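Long-range contacts in periplasmic beta-glucosidase (Pseudomonas aeruginosa, PDB 6R5N), which probably hydrolyses terminal, non-reducing beta-D-glucosyl residues to release beta-D-glucose in the bacterial periplasm: residues A77-H82 against G396-A401; M121-M126 against M172-H177; A133-V138 against A487-D492. All coordinates share one frame; numbering follows the deposited sequence.

Contact 1. Residues A77-H82 against G396-A401. With NOJ (1-deoxynojirimycin), chain D.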
# COMPACT_ATOMS: atom_id res chain seq x y z
N ALA A 77 -9.50 17.20 -29.86
CA ALA A 77 -8.86 16.07 -29.17
C ALA A 77 -9.93 15.11 -28.67
O ALA A 77 -11.09 15.49 -28.64
CB ALA A 77 -8.00 16.61 -28.05
N TYR A 78 -9.51 13.90 -28.35
CA TYR A 78 -10.37 12.80 -27.88
C TYR A 78 -9.51 11.78 -27.16
O TYR A 78 -8.29 11.78 -27.31
CB TYR A 78 -11.06 12.16 -29.08
CG TYR A 78 -12.26 11.30 -28.77
CD1 TYR A 78 -13.15 11.61 -27.74
CD2 TYR A 78 -12.56 10.21 -29.57
CE1 TYR A 78 -14.29 10.85 -27.51
CE2 TYR A 78 -13.70 9.44 -29.36
CZ TYR A 78 -14.55 9.75 -28.31
OH TYR A 78 -15.65 8.96 -28.10
N ASP A 79 -10.16 10.92 -26.39
CA ASP A 79 -9.54 9.79 -25.68
C ASP A 79 -9.54 8.59 -26.62
O ASP A 79 -10.41 7.70 -26.48
CB ASP A 79 -10.28 9.55 -24.37
CG ASP A 79 -10.12 10.71 -23.40
OD1 ASP A 79 -9.01 10.81 -22.84
OD2 ASP A 79 -11.09 11.53 -23.25
N VAL A 80 -8.61 8.59 -27.58
CA VAL A 80 -8.38 7.43 -28.48
C VAL A 80 -7.33 6.58 -27.77
O VAL A 80 -6.13 6.83 -27.97
CB VAL A 80 -7.98 7.88 -29.89
CG1 VAL A 80 -7.87 6.69 -30.81
CG2 VAL A 80 -8.97 8.89 -30.46
N ALA A 81 -7.78 5.74 -26.86
CA ALA A 81 -6.92 5.03 -25.89
C ALA A 81 -6.43 3.74 -26.54
O ALA A 81 -5.23 3.48 -26.47
CB ALA A 81 -7.69 4.77 -24.61
N HIS A 82 -7.36 2.97 -27.15
CA HIS A 82 -7.06 1.65 -27.76
C HIS A 82 -7.95 1.44 -28.98
O HIS A 82 -8.50 0.34 -29.15
CB HIS A 82 -7.17 0.55 -26.70
CG HIS A 82 -8.51 0.48 -26.04
ND1 HIS A 82 -9.43 -0.48 -26.36
CD2 HIS A 82 -9.07 1.23 -25.06
CE1 HIS A 82 -10.51 -0.32 -25.64
NE2 HIS A 82 -10.31 0.71 -24.80
N GLY A 396 -14.54 -2.77 -23.88
CA GLY A 396 -13.75 -2.31 -22.72
C GLY A 396 -14.03 -0.86 -22.34
O GLY A 396 -14.93 -0.26 -22.91
N SER A 397 -13.33 -0.35 -21.33
CA SER A 397 -13.41 1.06 -20.90
C SER A 397 -12.66 1.92 -21.92
O SER A 397 -11.83 1.37 -22.62
CB SER A 397 -12.89 1.25 -19.50
OG SER A 397 -11.46 1.23 -19.44
N TRP A 398 -12.97 3.21 -22.00
CA TRP A 398 -12.33 4.17 -22.92
C TRP A 398 -12.40 3.62 -24.35
O TRP A 398 -11.34 3.54 -25.01
CB TRP A 398 -10.90 4.46 -22.46
CG TRP A 398 -10.86 5.17 -21.14
CD1 TRP A 398 -10.45 4.65 -19.95
CD2 TRP A 398 -11.23 6.53 -20.89
NE1 TRP A 398 -10.54 5.61 -18.97
CE2 TRP A 398 -11.02 6.76 -19.51
CE3 TRP A 398 -11.73 7.57 -21.68
CZ2 TRP A 398 -11.27 8.00 -18.92
CZ3 TRP A 398 -11.98 8.79 -21.10
CH2 TRP A 398 -11.76 9.00 -19.74
N SER A 399 -13.60 3.23 -24.78
CA SER A 399 -13.86 2.62 -26.11
C SER A 399 -14.10 3.71 -27.16
O SER A 399 -14.49 3.35 -28.24
CB SER A 399 -15.00 1.64 -26.06
OG SER A 399 -16.18 2.27 -25.61
N ALA A 400 -13.87 4.98 -26.85
CA ALA A 400 -13.90 6.09 -27.83
C ALA A 400 -15.18 6.03 -28.67
O ALA A 400 -16.25 5.93 -28.08
CB ALA A 400 -12.63 6.02 -28.68
N ALA A 401 -15.09 6.08 -29.99
CA ALA A 401 -16.28 6.10 -30.87
C ALA A 401 -16.71 4.68 -31.25
O ALA A 401 -17.53 4.54 -32.17
CB ALA A 401 -16.01 6.96 -32.09
C1 NOJ D . -10.29 12.48 -17.26
C2 NOJ D . -9.13 11.50 -17.37
O2 NOJ D . -8.47 11.52 -16.14
C3 NOJ D . -8.25 11.61 -18.62
O3 NOJ D . -7.64 10.33 -18.82
C4 NOJ D . -9.04 12.15 -19.85
O4 NOJ D . -8.13 12.33 -20.92
C5 NOJ D . -9.79 13.47 -19.54
N5 NOJ D . -10.62 13.40 -18.33
C6 NOJ D . -10.74 13.94 -20.67
O6 NOJ D . -11.59 12.92 -21.20
O HOH W 1 -12.45 6.61 -24.94
O HOH W 2 -9.97 3.53 -27.27
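Ala81 and Trp398 meet at their first carbons, CB of Ala81 lying 3.9 Å from CB of Trp398. Beside them the Tyr78 ring packs on Ala400, with CE2 of Tyr78 3.6 Å from CB of Ala400. Tyr78 sets out alongside the other segment, and only its ring end closes in on it. Its CG stands anti to the backbone N (chi1 -163°), and this carries the phenol end over to Ala400. Next comes Asp79, whose side chain runs aslant to the indole of Trp398. CG of Asp79 is 3.5 Å from CZ3 of Trp398, and the carboxylate and ring planes are 51° apart. Further out the bonds are polar. NE2 of His82 donates to O of Ser397 at 2.7 Å, nearly straight and in the plane of the imidazole. ND1 of His82 bonds to Phe88 O, which further fixes the rotation of the ring. One water links Asp79 O to Ala400 N, and another links His82 N to Trp398 O. Both carboxylate oxygens of Asp79 take hydroxyls of 1-deoxynojirimycin, OD1 from O4 and OD2 from O6. OD1 also pairs with Lys176. This is the sugar pocket of a family 3 glycoside hydrolase, at the end of TIM-barrel strand 75-78, with a C-terminal-domain loop in its wall.

Contact 2. Residues M121-M126 against M172-H177. With NOJ (1-deoxynojirimycin), chain D.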
# COMPACT_ATOMS: atom_id res chain seq x y z
N MET A 121 -5.62 15.21 -32.19
CA MET A 121 -4.90 14.86 -30.94
C MET A 121 -5.64 13.76 -30.18
O MET A 121 -6.89 13.77 -30.15
CB MET A 121 -4.75 16.07 -30.03
CG MET A 121 -4.12 15.76 -28.67
SD MET A 121 -4.06 17.24 -27.60
CE MET A 121 -2.86 18.23 -28.49
N SER A 122 -4.88 12.84 -29.60
CA SER A 122 -5.42 11.89 -28.60
C SER A 122 -4.77 12.19 -27.26
O SER A 122 -3.54 12.46 -27.22
CB SER A 122 -5.23 10.45 -28.95
OG SER A 122 -5.86 9.63 -27.96
N PHE A 123 -5.59 12.13 -26.22
CA PHE A 123 -5.17 12.03 -24.80
C PHE A 123 -4.70 10.60 -24.55
O PHE A 123 -5.35 9.82 -23.85
CB PHE A 123 -6.32 12.46 -23.90
CG PHE A 123 -6.80 13.87 -24.15
CD1 PHE A 123 -5.92 14.89 -24.47
CD2 PHE A 123 -8.14 14.17 -24.03
CE1 PHE A 123 -6.35 16.19 -24.64
CE2 PHE A 123 -8.58 15.48 -24.21
CZ PHE A 123 -7.69 16.48 -24.52
N SER A 124 -3.55 10.31 -25.14
CA SER A 124 -2.91 8.97 -25.18
C SER A 124 -1.47 9.14 -25.66
O SER A 124 -1.14 10.14 -26.31
CB SER A 124 -3.73 8.04 -26.06
OG SER A 124 -3.18 6.73 -26.15
N PRO A 125 -0.54 8.20 -25.37
CA PRO A 125 -0.78 7.03 -24.53
C PRO A 125 -0.85 7.34 -23.02
O PRO A 125 -0.28 8.31 -22.54
CB PRO A 125 0.43 6.16 -24.81
CG PRO A 125 1.54 7.19 -25.00
CD PRO A 125 0.87 8.29 -25.79
N MET A 126 -1.63 6.53 -22.31
CA MET A 126 -1.58 6.44 -20.84
C MET A 126 -0.42 5.51 -20.50
O MET A 126 -0.41 4.36 -20.95
CB MET A 126 -2.92 5.91 -20.30
CG MET A 126 -3.03 5.96 -18.79
SD MET A 126 -2.24 4.50 -18.04
CE MET A 126 -3.15 4.37 -16.50
N MET A 172 -1.45 14.22 -32.90
CA MET A 172 -0.51 14.54 -31.79
C MET A 172 -0.85 13.64 -30.60
O MET A 172 -2.04 13.45 -30.29
CB MET A 172 -0.63 16.01 -31.38
CG MET A 172 0.41 16.38 -30.36
SD MET A 172 0.41 18.13 -30.01
CE MET A 172 1.19 18.73 -31.52
N ALA A 173 0.18 13.09 -29.97
CA ALA A 173 0.11 12.33 -28.72
C ALA A 173 0.19 13.31 -27.55
O ALA A 173 1.16 14.12 -27.53
CB ALA A 173 1.23 11.32 -28.67
N ALA A 174 -0.80 13.28 -26.65
CA ALA A 174 -0.76 13.94 -25.31
C ALA A 174 -0.56 12.82 -24.28
O ALA A 174 -1.56 12.18 -23.86
CB ALA A 174 -2.00 14.74 -25.05
N VAL A 175 0.71 12.53 -23.95
CA VAL A 175 1.03 11.43 -23.01
C VAL A 175 0.47 11.80 -21.63
O VAL A 175 0.51 12.99 -21.25
CB VAL A 175 2.54 11.14 -23.01
CG1 VAL A 175 3.35 12.35 -22.55
CG2 VAL A 175 2.86 9.91 -22.16
N LYS A 176 -0.09 10.82 -20.91
CA LYS A 176 -0.75 11.05 -19.61
C LYS A 176 -0.38 9.87 -18.72
O LYS A 176 0.08 8.85 -19.22
CB LYS A 176 -2.26 11.23 -19.84
CG LYS A 176 -3.02 10.00 -20.30
CD LYS A 176 -4.43 10.31 -20.72
CE LYS A 176 -5.32 9.10 -20.90
NZ LYS A 176 -6.65 9.52 -21.42
N HIS A 177 -0.57 9.99 -17.40
CA HIS A 177 -0.94 11.21 -16.70
C HIS A 177 0.26 11.65 -15.88
O HIS A 177 0.66 10.90 -14.96
CB HIS A 177 -2.12 10.97 -15.78
CG HIS A 177 -3.32 10.39 -16.43
ND1 HIS A 177 -3.44 9.05 -16.64
CD2 HIS A 177 -4.45 10.99 -16.89
CE1 HIS A 177 -4.64 8.82 -17.18
NE2 HIS A 177 -5.27 10.01 -17.37
C1 NOJ D . -10.29 12.48 -17.26
C2 NOJ D . -9.13 11.50 -17.37
O2 NOJ D . -8.47 11.52 -16.14
C3 NOJ D . -8.25 11.61 -18.62
O3 NOJ D . -7.64 10.33 -18.82
C4 NOJ D . -9.04 12.15 -19.85
O4 NOJ D . -8.13 12.33 -20.92
C5 NOJ D . -9.79 13.47 -19.54
N5 NOJ D . -10.62 13.40 -18.33
C6 NOJ D . -10.74 13.94 -20.67
O6 NOJ D . -11.59 12.92 -21.20
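Met121 and Ser122 pair in parallel with Met172 and Ala173, as neighbouring strands of the TIM-type barrel. The backbone bonds come first. Ser122 N donates to Met172 O at 3.0 Å, and Ala174 N donates to Ser122 O at 2.9 Å. An inverse gamma turn at Phe123 and a cis peptide before Pro125 then interrupt the pairing. It resumes one residue out of step, where Lys176 N reaches Pro125 O. The apolar contacts follow. The side chains of Met121 and Met172 lie side by side, with CE of Met121 3.6 Å from SD of Met172. CB of Ala174 sits at the edge of the Phe123 ring. The side chains of Pro125 and Val175 pass at a slant, CG of Pro125 touching CG2 of Val175. The polar side chains gather at the sugar site. A cis peptide joins Lys176 to His177, and both side chains reach 1-deoxynojirimycin. His177 shares a hydrogen bond with its O3, while Asp128 holds ND1 on the far side of the imidazole. CG of Lys176 lies over the centre of one face of that ring. The rest of the lysine chain is extended, and its NZ bonds to O3 and O4 of the ligand. NZ also donates to Phe123 O at 2.8 Å, tilted 26° from the carbonyl plane.

Contact 3. Residues A133-V138 against A487-D492. With NOJ (1-deoxynojirimycin), chain D.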
# COMPACT_ATOMS: atom_id res chain seq x y z
N ALA A 133 -3.59 -3.59 -8.32
CA ALA A 133 -4.69 -4.11 -9.15
C ALA A 133 -6.04 -3.50 -8.75
O ALA A 133 -6.98 -3.64 -9.54
CB ALA A 133 -4.71 -5.62 -9.03
N ARG A 134 -6.17 -2.87 -7.57
CA ARG A 134 -7.49 -2.34 -7.16
C ARG A 134 -7.88 -1.15 -8.05
O ARG A 134 -9.08 -0.93 -8.26
CB ARG A 134 -7.48 -1.94 -5.68
CG ARG A 134 -7.30 -3.12 -4.74
CD ARG A 134 -7.15 -2.65 -3.32
NE ARG A 134 -5.87 -2.02 -3.12
CZ ARG A 134 -5.42 -1.54 -1.97
NH1 ARG A 134 -6.17 -1.61 -0.88
NH2 ARG A 134 -4.20 -1.01 -1.92
N TRP A 135 -6.89 -0.40 -8.53
CA TRP A 135 -7.12 0.83 -9.32
C TRP A 135 -7.83 0.49 -10.62
O TRP A 135 -7.35 -0.40 -11.34
CB TRP A 135 -5.78 1.50 -9.59
CG TRP A 135 -5.85 2.91 -10.08
CD1 TRP A 135 -6.58 3.92 -9.55
CD2 TRP A 135 -5.07 3.48 -11.15
NE1 TRP A 135 -6.31 5.08 -10.23
CE2 TRP A 135 -5.38 4.84 -11.20
CE3 TRP A 135 -4.13 2.96 -12.06
CZ2 TRP A 135 -4.78 5.73 -12.09
CZ3 TRP A 135 -3.55 3.83 -12.96
CH2 TRP A 135 -3.88 5.19 -12.97
N GLY A 136 -8.93 1.18 -10.92
CA GLY A 136 -9.76 0.89 -12.10
C GLY A 136 -9.07 1.24 -13.41
O GLY A 136 -9.47 0.69 -14.43
N ARG A 137 -8.06 2.11 -13.40
CA ARG A 137 -7.38 2.57 -14.63
C ARG A 137 -6.17 1.70 -15.00
O ARG A 137 -5.46 2.06 -15.93
CB ARG A 137 -7.00 4.03 -14.44
CG ARG A 137 -8.19 4.87 -14.00
CD ARG A 137 -8.00 6.36 -14.20
NE ARG A 137 -7.96 6.66 -15.62
CZ ARG A 137 -8.16 7.85 -16.14
NH1 ARG A 137 -8.41 8.89 -15.37
NH2 ARG A 137 -8.09 7.99 -17.44
N VAL A 138 -5.95 0.59 -14.30
CA VAL A 138 -4.90 -0.40 -14.67
C VAL A 138 -5.12 -0.88 -16.12
O VAL A 138 -4.13 -1.14 -16.82
CB VAL A 138 -4.93 -1.55 -13.65
CG1 VAL A 138 -4.19 -2.76 -14.13
CG2 VAL A 138 -4.36 -1.06 -12.31
N ALA A 487 -12.37 5.93 -11.78
CA ALA A 487 -13.16 6.08 -10.53
C ALA A 487 -13.91 4.79 -10.17
O ALA A 487 -14.85 4.88 -9.36
CB ALA A 487 -14.15 7.23 -10.66
N SER A 488 -13.51 3.63 -10.68
CA SER A 488 -14.12 2.33 -10.30
C SER A 488 -13.06 1.47 -9.62
O SER A 488 -12.59 0.48 -10.23
CB SER A 488 -14.76 1.64 -11.49
OG SER A 488 -15.94 2.33 -11.91
N SER A 489 -12.71 1.84 -8.39
CA SER A 489 -11.71 1.08 -7.58
C SER A 489 -12.42 -0.05 -6.84
O SER A 489 -13.54 0.17 -6.35
CB SER A 489 -10.95 1.99 -6.68
OG SER A 489 -10.24 2.92 -7.47
N ARG A 490 -11.82 -1.24 -6.81
CA ARG A 490 -12.42 -2.46 -6.20
C ARG A 490 -11.68 -2.82 -4.92
O ARG A 490 -10.45 -2.64 -4.86
CB ARG A 490 -12.37 -3.64 -7.17
CG ARG A 490 -13.32 -3.54 -8.35
CD ARG A 490 -13.41 -4.84 -9.13
NE ARG A 490 -14.20 -5.89 -8.46
CZ ARG A 490 -14.05 -7.19 -8.69
NH1 ARG A 490 -13.17 -7.61 -9.59
NH2 ARG A 490 -14.79 -8.06 -8.04
N THR A 491 -12.41 -3.28 -3.92
CA THR A 491 -11.86 -3.78 -2.63
C THR A 491 -11.74 -5.31 -2.71
O THR A 491 -11.16 -5.90 -1.81
CB THR A 491 -12.73 -3.36 -1.45
OG1 THR A 491 -14.00 -4.00 -1.57
CG2 THR A 491 -12.88 -1.85 -1.40
N ASP A 492 -12.30 -5.89 -3.76
CA ASP A 492 -12.35 -7.36 -3.99
C ASP A 492 -11.77 -7.60 -5.40
O ASP A 492 -12.30 -6.98 -6.34
CB ASP A 492 -13.80 -7.83 -3.88
CG ASP A 492 -14.03 -9.33 -4.01
OD1 ASP A 492 -13.06 -10.06 -4.18
OD2 ASP A 492 -15.19 -9.76 -3.95
C1 NOJ D . -10.29 12.48 -17.26
C2 NOJ D . -9.13 11.50 -17.37
O2 NOJ D . -8.47 11.52 -16.14
C3 NOJ D . -8.25 11.61 -18.62
O3 NOJ D . -7.64 10.33 -18.82
C4 NOJ D . -9.04 12.15 -19.85
O4 NOJ D . -8.13 12.33 -20.92
C5 NOJ D . -9.79 13.47 -19.54
N5 NOJ D . -10.62 13.40 -18.33
C6 NOJ D . -10.74 13.94 -20.67
O6 NOJ D . -11.59 12.92 -21.20
O HOH W 3 -10.33 3.52 -10.08
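This is a buried, mainly backbone contact between two loops of different domains. Residues 133-138 follow barrel strand 121-122, and residues 487-492 follow strand 472-478 of the C-terminal domain. The main link is one bond, from Arg490 N to Arg134 O, at 3.1 Å. Ser489 CA adds a C-H...O contact of 3.4 Å to Arg134 O. Arg521 NH1 bonds to this oxygen as well. Gly136 comes close to the other loop, its CA 3.4 Å from Ser488 O. With no side chain, it lets the carbonyl approach so near. A water joins the loops next to it, accepting from Gly136 N and donating to Ser489 OG. That hydroxyl is also bonded to Gly187 O. The aliphatic part of Arg134 covers Arg490 O, with CB and CG of Arg134 each 3.2 Å from that oxygen. The guanidinium of Arg134 turns away to Asp132 and to carbonyls of the second subunit. Arg490 likewise points off, to Glu479 and Arg494. Arg137 bends at CG-CD (chi3 68°) and brings its guanidinium edge to 1-deoxynojirimycin. NH1 of Arg137 bonds to O2 of the ligand at 2.7 Å, and NH2 bonds to O3. Glu140 pairs with the same NH2. Few bonds cross this interface, and Arg490 O, buried by it, has no polar partner in the model. The two domains are thus joined here mostly through main-chain atoms and one water. Asp132, Glu140 and Glu479 probably balance the charges of Arg134, Arg137 and Arg490, while carbonyls and ligand hydroxyls take up further N-H groups.

How the contacts relate
From the N terminus the chain first passes 77-82, whose partner 396-401 comes only after the rest of the barrel, so contact 1 closes a long loop. Contact 2 pairs 121-126 with 172-177 and lies wholly within that loop. Segment 133-138 falls between the two halves of contact 2, but its partner 487-492 lies beyond 396-401. Contact 3 therefore crosses both of the others. Contact 2 joins barrel strands to each other. Contacts 1 and 3 tie the barrel to the C-terminal domain. Contacts 1 and 2 share neighbouring strands 75-78 and 121-122, and just beyond the first of them Val80 O approaches Ser122 OG. All three converge on the bound 1-deoxynojirimycin.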